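Local coordinates for surface presentation of antigens protein SpaO (Shigella flexneri, PDB 4TT9) that is required for surface presentation and secretion of the Ipa invasion antigens, seen here as the C-terminal SpoA domain of a type III secretion C-ring protein, at residues K28-T31 against I32-K36; F44-P47 against D48-K52; L68-E72 against D73-I77. All blocks are in the same frame, centred on the assembly; numbering follows the deposited sequence.

Contact 1. Residues K28-T31 against I32-K36; sequences KNMT and INELK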
# COMPACT_ATOMS: atom_id res chain seq x y z
N LYS B 28 -4.49 1.77 9.54
CA LYS B 28 -4.68 1.67 10.97
C LYS B 28 -5.25 2.99 11.50
O LYS B 28 -4.67 4.05 11.29
CB LYS B 28 -3.36 1.35 11.67
CG LYS B 28 -3.52 0.80 13.08
CD LYS B 28 -2.18 0.45 13.69
CE LYS B 28 -2.34 -0.64 14.73
NZ LYS B 28 -3.52 -0.39 15.60
N ASN B 29 -6.40 2.91 12.16
CA ASN B 29 -6.98 4.07 12.83
C ASN B 29 -6.37 4.18 14.22
O ASN B 29 -6.39 3.21 14.97
CB ASN B 29 -8.50 3.94 12.93
CG ASN B 29 -9.23 4.35 11.66
OD1 ASN B 29 -8.78 5.22 10.92
ND2 ASN B 29 -10.38 3.73 11.41
N MET B 30 -5.84 5.36 14.56
CA MET B 30 -5.21 5.57 15.86
C MET B 30 -5.20 7.04 16.26
O MET B 30 -5.24 7.92 15.40
CB MET B 30 -3.78 5.01 15.85
CG MET B 30 -2.78 5.90 15.13
SD MET B 30 -1.11 5.23 15.09
CE MET B 30 -1.33 3.84 13.99
N THR B 31 -5.14 7.31 17.56
CA THR B 31 -5.04 8.68 18.05
C THR B 31 -3.67 9.23 17.73
O THR B 31 -2.71 8.48 17.61
CB THR B 31 -5.25 8.78 19.57
OG1 THR B 31 -4.33 7.92 20.25
CG2 THR B 31 -6.64 8.38 19.94
N ILE B 32 -3.58 10.55 17.60
CA ILE B 32 -2.29 11.20 17.43
C ILE B 32 -1.46 10.89 18.66
O ILE B 32 -0.23 10.82 18.60
CB ILE B 32 -2.43 12.71 17.23
CG1 ILE B 32 -3.37 13.01 16.06
CG2 ILE B 32 -1.07 13.34 16.97
CD1 ILE B 32 -3.91 14.42 16.04
N ASN B 33 -2.14 10.70 19.78
CA ASN B 33 -1.49 10.21 20.97
C ASN B 33 -0.87 8.85 20.70
O ASN B 33 0.32 8.65 20.92
CB ASN B 33 -2.49 10.10 22.12
CG ASN B 33 -1.81 9.84 23.43
OD1 ASN B 33 -0.69 10.27 23.66
ND2 ASN B 33 -2.49 9.12 24.31
N GLU B 34 -1.68 7.91 20.21
CA GLU B 34 -1.18 6.59 19.85
C GLU B 34 -0.09 6.68 18.80
O GLU B 34 0.93 6.02 18.90
CB GLU B 34 -2.31 5.71 19.35
CG GLU B 34 -1.84 4.40 18.80
CD GLU B 34 -2.95 3.40 18.76
OE1 GLU B 34 -3.95 3.62 19.48
OE2 GLU B 34 -2.83 2.40 18.02
N LEU B 35 -0.31 7.53 17.81
CA LEU B 35 0.67 7.75 16.75
C LEU B 35 2.03 8.14 17.31
O LEU B 35 3.06 7.86 16.69
CB LEU B 35 0.17 8.83 15.79
CG LEU B 35 1.05 9.21 14.61
CD1 LEU B 35 1.40 7.98 13.78
CD2 LEU B 35 0.37 10.26 13.75
N LYS B 36 2.04 8.78 18.47
CA LYS B 36 3.31 9.12 19.11
C LYS B 36 4.08 7.86 19.48
O LYS B 36 5.31 7.87 19.54
CB LYS B 36 3.06 9.97 20.36
CG LYS B 36 2.48 11.36 20.11
CD LYS B 36 1.65 11.83 21.29
CE LYS B 36 1.52 13.34 21.36
NZ LYS B 36 1.20 13.97 20.05

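Contact 2. Residues F44-P47 against D48-K52; sequences FKFP and DDIVK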
# COMPACT_ATOMS: atom_id res chain seq x y z
N PHE B 44 6.97 -3.42 13.52
CA PHE B 44 5.59 -3.80 13.75
C PHE B 44 5.27 -5.08 13.02
O PHE B 44 5.97 -5.47 12.08
CB PHE B 44 4.64 -2.71 13.27
CG PHE B 44 4.68 -1.47 14.10
CD1 PHE B 44 3.93 -1.38 15.26
CD2 PHE B 44 5.46 -0.39 13.72
CE1 PHE B 44 3.96 -0.24 16.03
CE2 PHE B 44 5.49 0.75 14.48
CZ PHE B 44 4.74 0.83 15.64
N LYS B 45 4.19 -5.72 13.43
CA LYS B 45 3.86 -7.04 12.96
C LYS B 45 2.49 -7.02 12.31
O LYS B 45 1.47 -6.82 12.97
CB LYS B 45 3.86 -8.01 14.15
CG LYS B 45 3.56 -9.44 13.79
CD LYS B 45 4.63 -10.03 12.91
CE LYS B 45 4.20 -11.39 12.49
NZ LYS B 45 2.75 -11.34 12.23
N PHE B 46 2.48 -7.17 10.99
CA PHE B 46 1.22 -7.30 10.27
C PHE B 46 0.68 -8.68 10.56
O PHE B 46 1.41 -9.55 11.02
CB PHE B 46 1.45 -7.21 8.76
CG PHE B 46 2.06 -5.92 8.31
CD1 PHE B 46 1.64 -4.70 8.83
CD2 PHE B 46 3.06 -5.91 7.34
CE1 PHE B 46 2.21 -3.52 8.40
CE2 PHE B 46 3.63 -4.74 6.91
CZ PHE B 46 3.21 -3.54 7.44
N PRO B 47 -0.62 -8.89 10.30
CA PRO B 47 -1.14 -10.26 10.22
C PRO B 47 -0.53 -10.98 9.02
O PRO B 47 0.23 -10.38 8.26
CB PRO B 47 -2.63 -10.06 9.99
CG PRO B 47 -2.93 -8.72 10.57
CD PRO B 47 -1.70 -7.89 10.30
N ASP B 48 -0.87 -12.26 8.84
CA ASP B 48 -0.34 -13.05 7.73
C ASP B 48 -1.18 -12.92 6.45
O ASP B 48 -0.81 -13.42 5.39
CB ASP B 48 -0.22 -14.51 8.15
CG ASP B 48 -1.23 -14.89 9.21
OD1 ASP B 48 -2.30 -14.24 9.28
OD2 ASP B 48 -0.97 -15.84 9.98
N ASP B 49 -2.31 -12.23 6.57
CA ASP B 49 -3.16 -11.98 5.42
C ASP B 49 -2.83 -10.63 4.83
O ASP B 49 -3.64 -10.02 4.15
CB ASP B 49 -4.63 -11.98 5.84
CG ASP B 49 -5.02 -13.25 6.51
OD1 ASP B 49 -4.21 -13.76 7.30
OD2 ASP B 49 -6.14 -13.75 6.25
N ILE B 50 -1.62 -10.15 5.10
CA ILE B 50 -1.30 -8.78 4.73
C ILE B 50 -0.82 -8.69 3.29
O ILE B 50 -0.90 -7.63 2.68
CB ILE B 50 -0.27 -8.14 5.70
CG1 ILE B 50 -0.53 -6.64 5.81
CG2 ILE B 50 1.16 -8.46 5.29
CD1 ILE B 50 -1.75 -6.31 6.61
N VAL B 51 -0.33 -9.80 2.75
CA VAL B 51 0.19 -9.80 1.39
C VAL B 51 -0.90 -10.27 0.43
O VAL B 51 -0.80 -10.10 -0.79
CB VAL B 51 1.46 -10.66 1.29
CG1 VAL B 51 2.64 -9.93 1.87
CG2 VAL B 51 1.27 -11.99 2.01
N LYS B 52 -1.96 -10.83 1.00
CA LYS B 52 -3.04 -11.42 0.22
C LYS B 52 -4.29 -10.54 0.21
O LYS B 52 -5.30 -10.91 -0.38
CB LYS B 52 -3.39 -12.79 0.79
CG LYS B 52 -2.25 -13.79 0.73
CD LYS B 52 -1.85 -14.08 -0.71
CE LYS B 52 -0.72 -15.09 -0.77
NZ LYS B 52 -0.06 -15.07 -2.10

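Contact 3. Residues L68-E72 against D73-I77; sequences LVSIE and DGYGI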
# COMPACT_ATOMS: atom_id res chain seq x y z
N LEU B 68 -0.05 -9.52 -3.35
CA LEU B 68 1.32 -9.22 -3.73
C LEU B 68 2.04 -10.53 -3.98
O LEU B 68 1.99 -11.44 -3.16
CB LEU B 68 2.02 -8.42 -2.64
CG LEU B 68 3.54 -8.24 -2.70
CD1 LEU B 68 3.92 -7.40 -3.88
CD2 LEU B 68 4.03 -7.60 -1.43
N VAL B 69 2.69 -10.62 -5.13
CA VAL B 69 3.47 -11.80 -5.46
C VAL B 69 4.86 -11.42 -5.94
O VAL B 69 5.06 -10.35 -6.52
CB VAL B 69 2.76 -12.66 -6.53
CG1 VAL B 69 1.47 -13.23 -5.99
CG2 VAL B 69 2.51 -11.84 -7.78
N SER B 70 5.84 -12.28 -5.68
CA SER B 70 7.15 -12.09 -6.27
C SER B 70 7.05 -12.58 -7.69
O SER B 70 6.34 -13.53 -7.98
CB SER B 70 8.20 -12.95 -5.56
OG SER B 70 7.87 -13.15 -4.21
N ILE B 71 7.75 -11.93 -8.60
CA ILE B 71 7.83 -12.47 -9.95
C ILE B 71 9.28 -12.44 -10.37
O ILE B 71 10.17 -12.21 -9.55
CB ILE B 71 6.94 -11.69 -10.92
CG1 ILE B 71 7.45 -10.27 -11.11
CG2 ILE B 71 5.51 -11.63 -10.43
CD1 ILE B 71 6.59 -9.42 -12.01
N GLU B 72 9.54 -12.68 -11.65
CA GLU B 72 10.91 -12.62 -12.11
C GLU B 72 11.39 -11.18 -12.10
O GLU B 72 10.80 -10.31 -12.76
CB GLU B 72 11.06 -13.24 -13.49
CG GLU B 72 11.88 -14.53 -13.49
CD GLU B 72 13.36 -14.30 -13.19
OE1 GLU B 72 14.08 -13.79 -14.08
OE2 GLU B 72 13.80 -14.65 -12.08
N ASP B 73 12.43 -10.94 -11.31
CA ASP B 73 13.04 -9.63 -11.18
C ASP B 73 12.11 -8.55 -10.63
O ASP B 73 12.54 -7.43 -10.39
CB ASP B 73 13.63 -9.17 -12.51
CG ASP B 73 14.77 -10.02 -12.96
OD1 ASP B 73 14.62 -11.26 -12.97
OD2 ASP B 73 15.83 -9.47 -13.31
N GLY B 74 10.84 -8.89 -10.43
CA GLY B 74 9.89 -7.90 -9.99
C GLY B 74 8.90 -8.38 -8.96
O GLY B 74 8.92 -9.55 -8.54
N TYR B 75 8.03 -7.46 -8.55
CA TYR B 75 6.87 -7.77 -7.73
C TYR B 75 5.64 -7.36 -8.51
O TYR B 75 5.69 -6.42 -9.30
CB TYR B 75 6.91 -6.97 -6.43
CG TYR B 75 7.85 -7.52 -5.40
CD1 TYR B 75 7.43 -8.49 -4.51
CD2 TYR B 75 9.15 -7.07 -5.31
CE1 TYR B 75 8.28 -9.01 -3.57
CE2 TYR B 75 10.01 -7.58 -4.37
CZ TYR B 75 9.56 -8.55 -3.50
OH TYR B 75 10.40 -9.07 -2.55
N GLY B 76 4.54 -8.05 -8.28
CA GLY B 76 3.32 -7.74 -8.99
C GLY B 76 2.15 -7.85 -8.04
O GLY B 76 2.29 -8.44 -6.96
N ILE B 77 1.02 -7.27 -8.42
CA ILE B 77 -0.21 -7.39 -7.64
C ILE B 77 -1.24 -8.10 -8.47
O ILE B 77 -1.85 -7.50 -9.36
CB ILE B 77 -0.75 -6.02 -7.14
CG1 ILE B 77 0.07 -5.52 -5.95
CG2 ILE B 77 -2.20 -6.13 -6.67
CD1 ILE B 77 1.24 -4.67 -6.34

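Contact 1. Residues K28-T31 against I32-K36
Thr31 caps the short helix 32-36 from its N-cap position, where the strand 18-31 gives way to the helix. Its OG1 accepts the backbone amide of Glu34 at 2.7 Å (OG1 to N), with an angle of 157° at the hydrogen. The first torsion accounts for this: at chi1 55° OG1 sits between the backbone N and the carbonyl carbon, facing the first turn. The carbonyl of the same residue closes that turn, the O of Thr31 taking the amide N of Leu35 at 2.6 Å. Two amides of the helix start are thus satisfied by one residue.

Around the cap, Glu34 runs back over the strand. Its CG lies anti to the backbone N and the chain continues extended, crossing the side chain of Met30 at about a right angle, with Glu34 CD 3.4 Å from Met30 CB. Met30 is buried and its CB points toward the helix. Beyond Glu34 it also meets the next residue, Met30 SD lying against the start of Leu35, 3.5 Å from Leu35 CA and 3.9 Å from Leu35 CB. The strand and helix segments run at 98° to each other, a sharp change of course at Thr31.

Farther out, Lys28 and Met30 both touch Tyr38, in the loop beyond the helix. Residues 28-31 form an antiparallel ladder with a strand of the second subunit, so the cap stands on a sheet shared by both copies. Along the strand from the cap, the extended chain of Glu34 carries its carboxylate toward Lys28, and the two side chains cross at about a right angle: Lys28 NZ lies 3.8 Å from Glu34 OE2, a long salt bridge and probably a weak attraction.

Contact 2. Residues F44-P47 against D48-K52
Phe46 and Ile50 meet through apolar contacts where the chain leaves strand 43-45 and winds through the loop before strand 54-58 of the SpoA domain. Phe46 CB lies 3.6 Å from Ile50 CG1, and the two side chains cross at about a right angle. The same CG1 of Ile50 approaches the ring obliquely, 3.7 Å from Phe46 CG. The other branch comes close as well, Ile50 CG2 lying 3.8 Å from Phe46 CD2. Ile50 CD1 turns to the proline, 4.0 Å from Pro47 CD. A chi1 of -148° for Ile50 places CG2 between the backbone N and the carbonyl carbon, and both branches then face Phe46. The backbone adds a van der Waals approach, with Pro47 O 3.4 Å from Ile50 CB.

The polar contact is local to the first segment. Lys45 curls forward, its chain bent at chi2, and its NZ donates to Phe46 O at 2.5 Å, nearly in line with that carbonyl.

Beyond the turn, Phe46 and Ile50 both touch Leu26 of strand 18-31, and Phe46 also meets Ile77 of the second subunit.

No hydrogen bond joins 44-47 to 48-52, which implies that beyond the peptide link their non-bonded contact is van der Waals in kind, mostly hydrocarbon, while the lysine bond lies within 44-47 and occupies the Phe46 carbonyl.

Contact 3. Residues L68-E72 against D73-I77
Val69 and Gly76 form the hydrogen-bonded pair of an antiparallel beta hairpin built from strands 61-70 and 75-79. Each satisfies the other's amide and carbonyl: Val69 N donates to Gly76 O at 2.9 Å with 172° at the hydrogen, and Gly76 N returns a bond to Val69 O, also 2.9 Å. Nearer the turn, Ile71 N reaches Gly74 O at 2.7 Å. Two carbonyls take a CA-H...O contact as well, Gly76 O from Leu68 CA at 3.5 Å and Val69 O from Tyr75 CA at 3.4 Å.

Among side chains, Leu68 CD1 comes obliquely to the ring of Tyr75, 3.7 Å from Tyr75 CD1, on the sheet face that also carries Ser70 and Ile77. Glu72 and Asp73 take the central places of a type II turn, Asp73 with a positive phi (62°).

The flanking Leu68-Ile77 and Ser70-Tyr75 pairs are non-hydrogen-bonded, which leaves Leu68 to bond through its backbone to Val51. Tyr75 and Ile77 pair with a strand of the second subunit, so strand 75-79 carries the sheet on into that copy, while Leu68 is tied to the loop 48-52 of its own chain.

How the contacts relate
The three contacts follow one another along the chain, all in the FliN-like C-terminal domain. Contacts 2 and 3 meet directly: Val51 O lies 2.7 Å from Leu68 N, a probable hydrogen bond, although their centres are about 17 Å apart. Contact 1 stands apart. Its centre is about 19 Å from that of contact 2, with nearest atoms about 6 Å apart, and about 32 Å from that of contact 3, with nearest atoms about 17 Å apart. Contacts 1 and 3 reach the same sheet from opposite sides of the chain's centre. Each contact touches the second subunit, and contact 2 of one copy meets contact 3 of the other.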